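Attachment protein G3P (Enterobacteria phage Ike, PDB 4EO0) probably binds the N-pilus of the host bacterium from the tip of the filamentous phage, an early step in infection. Local coordinates at residues S51-N54 with V55-I59. Residues are numbered along the deposited sequence; the frame is centred on the assembly and turned at random.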
loop_
_atom_site.group_PDB
_atom_site.type_symbol
_atom_site.label_atom_id
_atom_site.label_comp_id
_atom_site.label_asym_id
_atom_site.label_seq_id
_atom_site.Cartn_x
_atom_site.Cartn_y
_atom_site.Cartn_z
ATOM N N SER A 51 -1.421 -6.848 -0.293
ATOM C CA SER A 51 -0.805 -7.212 -1.560
ATOM C C SER A 51 0.516 -7.947 -1.329
ATOM O O SER A 51 0.748 -8.954 -2.005
ATOM C CB SER A 51 -0.599 -5.984 -2.447
ATOM O OG SER A 51 0.056 -6.336 -3.665
ATOM N N ALA A 52 1.335 -7.481 -0.352
ATOM C CA ALA A 52 2.629 -8.077 0.041
ATOM C C ALA A 52 2.371 -9.492 0.555
ATOM O O ALA A 52 3.077 -10.423 0.168
ATOM C CB ALA A 52 3.283 -7.224 1.135
ATOM N N GLN A 53 1.326 -9.659 1.365
ATOM C CA GLN A 53 0.982 -10.970 1.907
ATOM C C GLN A 53 0.537 -11.909 0.818
ATOM O O GLN A 53 0.935 -13.089 0.811
ATOM C CB GLN A 53 -0.103 -10.827 3.001
ATOM C CG GLN A 53 -0.451 -12.146 3.701
ATOM C CD GLN A 53 0.707 -12.733 4.483
ATOM O OE1 GLN A 53 1.391 -12.051 5.257
ATOM N NE2 GLN A 53 0.937 -14.022 4.305
ATOM N N ASN A 54 -0.266 -11.397 -0.121
ATOM C CA ASN A 54 -0.799 -12.167 -1.244
ATOM C C ASN A 54 0.351 -12.728 -2.100
ATOM O O ASN A 54 0.335 -13.889 -2.484
ATOM C CB ASN A 54 -1.707 -11.260 -2.075
ATOM C CG ASN A 54 -2.581 -11.958 -3.072
ATOM O OD1 ASN A 54 -2.118 -12.673 -3.962
ATOM N ND2 ASN A 54 -3.867 -11.662 -3.019
ATOM N N VAL A 55 1.337 -11.883 -2.378
ATOM C CA VAL A 55 2.516 -12.248 -3.167
ATOM C C VAL A 55 3.312 -13.292 -2.392
ATOM O O VAL A 55 3.677 -14.312 -2.979
ATOM C CB VAL A 55 3.369 -11.032 -3.594
ATOM C CG1 VAL A 55 4.728 -11.469 -4.165
ATOM C CG2 VAL A 55 2.612 -10.210 -4.619
ATOM N N PHE A 56 3.551 -13.063 -1.095
ATOM C CA PHE A 56 4.305 -13.987 -0.238
ATOM C C PHE A 56 3.677 -15.386 -0.254
ATOM O O PHE A 56 4.394 -16.378 -0.352
ATOM C CB PHE A 56 4.441 -13.429 1.213
ATOM C CG PHE A 56 5.085 -14.423 2.157
ATOM C CD1 PHE A 56 6.435 -14.752 2.033
ATOM C CD2 PHE A 56 4.320 -15.112 3.098
ATOM C CE1 PHE A 56 7.018 -15.708 2.871
ATOM C CE2 PHE A 56 4.914 -16.043 3.953
ATOM C CZ PHE A 56 6.258 -16.334 3.830
ATOM N N ASN A 57 2.345 -15.455 -0.174
ATOM C CA ASN A 57 1.573 -16.694 -0.189
ATOM C C ASN A 57 1.830 -17.525 -1.436
ATOM O O ASN A 57 1.825 -18.759 -1.370
ATOM C CB ASN A 57 0.084 -16.374 0.001
ATOM C CG ASN A 57 -0.250 -16.047 1.422
ATOM O OD1 ASN A 57 0.554 -16.244 2.330
ATOM N ND2 ASN A 57 -1.456 -15.568 1.644
ATOM N N GLN A 58 2.084 -16.861 -2.573
ATOM C CA GLN A 58 2.395 -17.567 -3.821
ATOM C C GLN A 58 3.856 -17.930 -3.893
ATOM O O GLN A 58 4.170 -19.051 -4.287
ATOM C CB GLN A 58 2.008 -16.708 -5.029
ATOM C CG GLN A 58 0.514 -16.439 -5.187
ATOM C CD GLN A 58 -0.286 -17.717 -5.231
ATOM O OE1 GLN A 58 0.056 -18.660 -5.936
ATOM N NE2 GLN A 58 -1.334 -17.798 -4.414
ATOM N N ILE A 59 4.757 -16.986 -3.533
ATOM C CA ILE A 59 6.203 -17.191 -3.558
ATOM C C ILE A 59 6.605 -18.292 -2.599
ATOM O O ILE A 59 7.463 -19.105 -2.949
ATOM C CB ILE A 59 6.986 -15.857 -3.316
ATOM C CG1 ILE A 59 6.630 -14.791 -4.401
ATOM C CG2 ILE A 59 8.507 -16.088 -3.237
ATOM C CD1 ILE A 59 6.892 -15.121 -5.844
#
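Gln-53 reaches one helical turn forward over the amide of Asn-57 and donates an N-H from NE2 to Asn-57 OD1 at 3.0 Å. The bond is bent, with an N-H...O angle of 139°. OD1 lies close to the amide plane of Gln-53, but NE2 sits above the carbonyl plane of Asn-57, and the two amide planes are turned 59° against each other. The Gln-53 chain sets out with CG anti to the backbone N and then bends at chi2 (64°), which swings NE2 toward the C-terminal side of the helix, to the level of Asn-57, while the chain still projects outward. Asn-57 takes a different first torsion, with CG beside its own backbone N and anti to its carbonyl carbon, and this CG comes within 3.2 Å of Gln-53 O. That carbonyl oxygen also accepts the backbone N-H of Asn-57, with N at 2.9 Å, so the i/i+4 pair is joined twice, once through the main chain and once through the side chains. Asn-57 OD1 has a second donor in Lys-60 NZ, and the two bonds together should restrain the rotation of its amide. NE2 of Gln-53 further meets the edge of the Phe-56 ring, near the ring plane, 3.8 Å from CD2. All this belongs to the long helix 38-66, packed against the antiparallel sheet of the pilus-binding domain. Phe-56 turns its ring to Phe-72 and Leu-74 on strand 72-76, and Ala-52 also touches Leu-74. Val-55 lies against Tyr-12 at the start of strand 12-24, while its CG2 rests on Ser-51 O at 3.4 Å. The backbone ladder is regular from Ser-51 O to Val-55 N and from Ala-52 O to Phe-56 N, but weak at Gln-58 N, which lies 3.4 Å from Asn-54 O.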